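Local coordinates for protein prolyl oligopeptidase (Novosphingobium capsulatum, PDB 1YR2) that probably hydrolyses oligopeptides as a serine endopeptidase of the S9A family, cutting mainly after proline and far less readily after alanine, at residues A[318-332]-A[335-349]. Residues are numbered along the deposited sequence; the frame is centred on the assembly and turned at random.
Sequences AQWDFVDGVGDQLWF and GDGAPLKKIVRVDLS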
loop_
_atom_site.group_PDB
_atom_site.type_symbol
_atom_site.label_atom_id
_atom_site.label_comp_id
_atom_site.label_asym_id
_atom_site.label_seq_id
_atom_site.Cartn_x
_atom_site.Cartn_y
_atom_site.Cartn_z
ATOM N N ALA A 318 -5.865 24.511 4.720
ATOM C CA ALA A 318 -4.766 23.548 4.836
ATOM C C ALA A 318 -5.114 22.341 5.712
ATOM O O ALA A 318 -6.072 22.393 6.476
ATOM C CB ALA A 318 -3.522 24.289 5.403
ATOM N N GLN A 319 -4.336 21.263 5.559
ATOM C CA GLN A 319 -4.307 20.132 6.470
ATOM C C GLN A 319 -3.749 20.522 7.854
ATOM O O GLN A 319 -2.712 21.109 7.966
ATOM C CB GLN A 319 -3.475 18.966 5.849
ATOM C CG GLN A 319 -3.337 17.701 6.741
ATOM C CD GLN A 319 -2.095 16.866 6.435
ATOM O OE1 GLN A 319 -1.895 16.476 5.315
ATOM N NE2 GLN A 319 -1.237 16.650 7.439
ATOM N N TRP A 320 -4.477 20.185 8.903
ATOM C CA TRP A 320 -4.077 20.325 10.304
ATOM C C TRP A 320 -4.523 19.064 11.030
ATOM O O TRP A 320 -5.674 18.993 11.475
ATOM C CB TRP A 320 -4.769 21.506 10.954
ATOM C CG TRP A 320 -4.252 22.799 10.522
ATOM C CD1 TRP A 320 -4.680 23.536 9.456
ATOM C CD2 TRP A 320 -3.178 23.534 11.110
ATOM N NE1 TRP A 320 -3.928 24.677 9.343
ATOM C CE2 TRP A 320 -3.019 24.718 10.359
ATOM C CE3 TRP A 320 -2.370 23.346 12.240
ATOM C CZ2 TRP A 320 -2.056 25.699 10.673
ATOM C CZ3 TRP A 320 -1.408 24.266 12.524
ATOM C CH2 TRP A 320 -1.256 25.451 11.756
ATOM N N ASP A 321 -3.644 18.072 11.102
ATOM C CA ASP A 321 -3.966 16.758 11.673
ATOM C C ASP A 321 -3.494 16.766 13.149
ATOM O O ASP A 321 -2.299 16.971 13.411
ATOM C CB ASP A 321 -3.183 15.650 10.984
ATOM C CG ASP A 321 -3.680 15.343 9.571
ATOM O OD1 ASP A 321 -4.842 15.638 9.218
ATOM O OD2 ASP A 321 -2.929 14.778 8.782
ATOM N N PHE A 322 -4.413 16.535 14.068
ATOM C CA PHE A 322 -4.100 16.593 15.506
ATOM C C PHE A 322 -3.283 15.376 15.898
ATOM O O PHE A 322 -3.644 14.286 15.590
ATOM C CB PHE A 322 -5.412 16.609 16.281
ATOM C CG PHE A 322 -5.260 16.564 17.785
ATOM C CD1 PHE A 322 -4.469 17.453 18.446
ATOM C CD2 PHE A 322 -5.969 15.612 18.509
ATOM C CE1 PHE A 322 -4.345 17.383 19.813
ATOM C CE2 PHE A 322 -5.874 15.568 19.874
ATOM C CZ PHE A 322 -5.072 16.474 20.512
ATOM N N VAL A 323 -2.172 15.607 16.586
ATOM C CA VAL A 323 -1.316 14.514 17.060
ATOM C C VAL A 323 -1.728 14.146 18.480
ATOM O O VAL A 323 -2.309 13.080 18.688
ATOM C CB VAL A 323 0.164 14.903 16.950
ATOM C CG1 VAL A 323 1.074 13.805 17.446
ATOM C CG2 VAL A 323 0.539 15.205 15.534
ATOM N N ASP A 324 -1.437 15.023 19.440
ATOM C CA ASP A 324 -1.846 14.870 20.821
ATOM C C ASP A 324 -1.589 16.196 21.531
ATOM O O ASP A 324 -1.054 17.144 20.935
ATOM C CB ASP A 324 -1.048 13.722 21.470
ATOM C CG ASP A 324 -1.724 13.108 22.708
ATOM O OD1 ASP A 324 -2.812 13.549 23.201
ATOM O OD2 ASP A 324 -1.199 12.117 23.244
ATOM N N GLY A 325 -1.992 16.261 22.794
ATOM C CA GLY A 325 -1.727 17.395 23.656
ATOM C C GLY A 325 -1.057 16.944 24.939
ATOM O O GLY A 325 -1.218 15.814 25.352
ATOM N N VAL A 326 -0.244 17.816 25.513
ATOM C CA VAL A 326 0.296 17.621 26.853
ATOM C C VAL A 326 0.078 18.944 27.531
ATOM O O VAL A 326 0.571 19.977 27.062
ATOM C CB VAL A 326 1.809 17.318 26.866
ATOM C CG1 VAL A 326 2.338 17.189 28.313
ATOM C CG2 VAL A 326 2.120 16.117 26.089
ATOM N N GLY A 327 -0.708 18.942 28.600
ATOM C CA GLY A 327 -0.944 20.188 29.327
ATOM C C GLY A 327 -1.769 21.119 28.440
ATOM O O GLY A 327 -2.774 20.702 27.878
ATOM N N ASP A 328 -1.338 22.363 28.266
ATOM C CA ASP A 328 -2.080 23.296 27.416
ATOM C C ASP A 328 -1.379 23.525 26.088
ATOM O O ASP A 328 -1.513 24.573 25.459
ATOM C CB ASP A 328 -2.301 24.609 28.136
ATOM C CG ASP A 328 -3.351 24.524 29.219
ATOM O OD1 ASP A 328 -4.271 23.656 29.122
ATOM O OD2 ASP A 328 -3.363 25.352 30.160
ATOM N N GLN A 329 -0.588 22.534 25.684
ATOM C CA GLN A 329 0.052 22.532 24.375
ATOM C C GLN A 329 -0.471 21.371 23.539
ATOM O O GLN A 329 -0.562 20.256 24.012
ATOM C CB GLN A 329 1.570 22.455 24.535
ATOM C CG GLN A 329 2.111 23.745 25.182
ATOM C CD GLN A 329 3.585 23.760 25.380
ATOM O OE1 GLN A 329 4.201 22.707 25.556
ATOM N NE2 GLN A 329 4.170 24.956 25.354
ATOM N N LEU A 330 -0.769 21.655 22.284
ATOM C CA LEU A 330 -1.232 20.689 21.313
ATOM C C LEU A 330 -0.258 20.637 20.128
ATOM O O LEU A 330 0.273 21.647 19.711
ATOM C CB LEU A 330 -2.589 21.147 20.788
ATOM C CG LEU A 330 -3.732 21.390 21.774
ATOM C CD1 LEU A 330 -4.990 21.729 20.980
ATOM C CD2 LEU A 330 -3.985 20.213 22.678
ATOM N N TRP A 331 -0.080 19.473 19.519
ATOM C CA TRP A 331 0.766 19.364 18.339
ATOM C C TRP A 331 -0.083 18.893 17.163
ATOM O O TRP A 331 -0.921 18.041 17.327
ATOM C CB TRP A 331 1.857 18.316 18.572
ATOM C CG TRP A 331 2.944 18.870 19.441
ATOM C CD1 TRP A 331 4.125 19.393 19.028
ATOM C CD2 TRP A 331 2.936 18.991 20.862
ATOM N NE1 TRP A 331 4.874 19.802 20.102
ATOM C CE2 TRP A 331 4.181 19.555 21.246
ATOM C CE3 TRP A 331 2.050 18.602 21.861
ATOM C CZ2 TRP A 331 4.523 19.824 22.576
ATOM C CZ3 TRP A 331 2.405 18.860 23.206
ATOM C CH2 TRP A 331 3.627 19.472 23.534
ATOM N N PHE A 332 0.199 19.434 15.985
ATOM C CA PHE A 332 -0.480 19.121 14.750
ATOM C C PHE A 332 0.536 18.884 13.626
ATOM O O PHE A 332 1.621 19.466 13.595
ATOM C CB PHE A 332 -1.386 20.322 14.289
ATOM C CG PHE A 332 -2.541 20.595 15.199
ATOM C CD1 PHE A 332 -2.352 21.399 16.308
ATOM C CD2 PHE A 332 -3.819 20.083 14.945
ATOM C CE1 PHE A 332 -3.379 21.686 17.161
ATOM C CE2 PHE A 332 -4.878 20.380 15.816
ATOM C CZ PHE A 332 -4.655 21.165 16.928
ATOM N N GLY A 335 -0.060 21.323 6.891
ATOM C CA GLY A 335 0.226 21.566 5.484
ATOM C C GLY A 335 0.251 23.051 5.106
ATOM O O GLY A 335 0.439 23.410 3.924
ATOM N N ASP A 336 0.099 23.937 6.095
ATOM C CA ASP A 336 -0.064 25.381 5.834
ATOM C C ASP A 336 1.248 25.982 5.364
ATOM O O ASP A 336 2.214 26.060 6.137
ATOM C CB ASP A 336 -0.588 26.057 7.092
ATOM C CG ASP A 336 -0.801 27.555 6.917
ATOM O OD1 ASP A 336 -1.403 27.969 5.912
ATOM O OD2 ASP A 336 -0.361 28.374 7.738
ATOM N N GLY A 337 1.293 26.336 4.081
ATOM C CA GLY A 337 2.518 26.829 3.452
ATOM C C GLY A 337 3.583 25.748 3.292
ATOM O O GLY A 337 4.755 26.055 3.094
ATOM N N ALA A 338 3.184 24.486 3.354
ATOM C CA ALA A 338 4.128 23.349 3.434
ATOM C C ALA A 338 3.561 22.134 2.743
ATOM O O ALA A 338 2.966 21.259 3.374
ATOM C CB ALA A 338 4.459 23.003 4.868
ATOM N N PRO A 339 3.764 22.030 1.444
ATOM C CA PRO A 339 3.269 20.843 0.738
ATOM C C PRO A 339 3.752 19.497 1.304
ATOM O O PRO A 339 3.000 18.518 1.238
ATOM C CB PRO A 339 3.781 21.056 -0.696
ATOM C CG PRO A 339 3.950 22.558 -0.812
ATOM C CD PRO A 339 4.393 23.015 0.545
ATOM N N LEU A 340 4.972 19.447 1.828
ATOM C CA LEU A 340 5.545 18.224 2.427
ATOM C C LEU A 340 5.329 18.114 3.942
ATOM O O LEU A 340 5.823 17.181 4.586
ATOM C CB LEU A 340 7.031 18.141 2.112
ATOM C CG LEU A 340 7.351 17.977 0.621
ATOM C CD1 LEU A 340 8.822 17.656 0.448
ATOM C CD2 LEU A 340 6.548 16.872 0.036
ATOM N N LYS A 341 4.635 19.101 4.486
ATOM C CA LYS A 341 4.109 19.166 5.866
ATOM C C LYS A 341 5.191 19.523 6.881
ATOM O O LYS A 341 6.369 19.425 6.587
ATOM C CB LYS A 341 3.344 17.917 6.327
ATOM C CG LYS A 341 2.340 17.231 5.360
ATOM C CD LYS A 341 1.220 18.078 4.808
ATOM C CE LYS A 341 0.663 17.444 3.480
ATOM N NZ LYS A 341 0.184 16.021 3.599
ATOM N N LYS A 342 4.733 19.983 8.038
ATOM C CA LYS A 342 5.553 20.445 9.145
ATOM C C LYS A 342 4.820 20.158 10.464
ATOM O O LYS A 342 3.658 19.798 10.490
ATOM C CB LYS A 342 5.851 21.951 8.972
ATOM C CG LYS A 342 4.661 22.836 9.079
ATOM C CD LYS A 342 4.941 24.282 8.647
ATOM C CE LYS A 342 3.720 25.169 8.882
ATOM N NZ LYS A 342 3.903 26.525 8.358
ATOM N N ILE A 343 5.518 20.253 11.567
ATOM C CA ILE A 343 4.924 20.071 12.881
ATOM C C ILE A 343 4.800 21.405 13.605
ATOM O O ILE A 343 5.794 22.087 13.826
ATOM C CB ILE A 343 5.784 19.107 13.695
ATOM C CG1 ILE A 343 5.877 17.761 12.937
ATOM C CG2 ILE A 343 5.106 18.847 15.055
ATOM C CD1 ILE A 343 6.766 16.781 13.584
ATOM N N VAL A 344 3.579 21.720 13.983
ATOM C CA VAL A 344 3.232 22.952 14.680
ATOM C C VAL A 344 2.731 22.649 16.101
ATOM O O VAL A 344 1.847 21.807 16.320
ATOM C CB VAL A 344 2.175 23.761 13.908
ATOM C CG1 VAL A 344 1.793 25.018 14.657
ATOM C CG2 VAL A 344 2.697 24.163 12.553
ATOM N N ARG A 345 3.303 23.377 17.040
ATOM C CA ARG A 345 2.865 23.354 18.445
ATOM C C ARG A 345 1.998 24.541 18.724
ATOM O O ARG A 345 2.389 25.668 18.462
ATOM C CB ARG A 345 4.045 23.368 19.355
ATOM C CG ARG A 345 3.694 23.217 20.837
ATOM C CD ARG A 345 4.878 23.282 21.771
ATOM N NE ARG A 345 5.447 24.630 21.710
ATOM C CZ ARG A 345 6.655 24.988 22.066
ATOM N NH1 ARG A 345 7.521 24.155 22.621
ATOM N NH2 ARG A 345 6.982 26.248 21.889
ATOM N N VAL A 346 0.791 24.313 19.198
ATOM C CA VAL A 346 -0.075 25.428 19.592
ATOM C C VAL A 346 -0.167 25.477 21.114
ATOM O O VAL A 346 -0.535 24.494 21.751
ATOM C CB VAL A 346 -1.440 25.208 19.018
ATOM C CG1 VAL A 346 -2.377 26.348 19.371
ATOM C CG2 VAL A 346 -1.307 25.078 17.552
ATOM N N ASP A 347 0.210 26.599 21.699
ATOM C CA ASP A 347 0.134 26.825 23.152
ATOM C C ASP A 347 -1.113 27.624 23.470
ATOM O O ASP A 347 -1.334 28.709 22.917
ATOM C CB ASP A 347 1.372 27.581 23.595
ATOM C CG ASP A 347 1.524 27.629 25.103
ATOM O OD1 ASP A 347 0.625 28.160 25.771
ATOM O OD2 ASP A 347 2.515 27.167 25.702
ATOM N N LEU A 348 -1.975 27.041 24.296
ATOM C CA LEU A 348 -3.225 27.668 24.659
ATOM C C LEU A 348 -3.267 28.159 26.090
ATOM O O LEU A 348 -4.352 28.385 26.604
ATOM C CB LEU A 348 -4.334 26.636 24.457
ATOM C CG LEU A 348 -4.429 26.080 23.034
ATOM C CD1 LEU A 348 -5.302 24.815 22.970
ATOM C CD2 LEU A 348 -4.953 27.084 22.067
ATOM N N SER A 349 -2.120 28.272 26.752
ATOM C CA SER A 349 -2.105 28.749 28.130
ATOM C C SER A 349 -2.317 30.255 28.237
ATOM O O SER A 349 -2.769 30.722 29.255
ATOM C CB SER A 349 -0.814 28.367 28.847
ATOM O OG SER A 349 0.311 28.918 28.197
HETATM O O HOH W 1 6.848 22.071 24.288
#
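With its CG opposite the backbone N (chi1 -175°), Arg345 runs alongside the indole of Trp331, whose own CG is turned opposite its carbonyl carbon. Arg345 CG therefore lies over one face, 4.0 Å from the centroid of the Trp331 five-membered ring, a CH-pi contact. Gln329 NE2 sits over one face of the guanidinium, offset toward its rim, the planes 15° apart, and a water joins Gln329 OE1 to Arg345 NH1. Gln329 NE2 donates to Asp347 OD2 (2.8 Å) on its anti side, while Asp347 OD1 accepts from Ser349 N, an Asx turn, and also from Ser349 OG. Replacing Asp347 by an alanine would probably leave Gln329 NE2 and Ser349 OG without this acceptor and undo the Asx turn. On the face carrying Leu330, Phe332, Val344 and Val346, Phe332 CE1 meets Val346 CG2 (4.0 Å); just beyond the strand end Leu348 CD1 touches Leu330 CD1 (3.7 Å). Hydrogen-bonded pairs Leu330-Val346 (Leu330 N to Val346 O, 2.9 Å) and Phe332-Val344 fix the antiparallel register. Lys341 NZ donates to Gln319 OE1 (2.7 Å). Asp328 OD1 salt-bridges Arg280 and accepts from Trp281 NE1; Trp331 NE1 donates to Leu393 O. Strands 329-334 and 342-347 are the middle pair of a four-stranded propeller blade, flanked by 320-326 and 354-357; Ile371 of strand 365-372, in the next blade, touches Trp331.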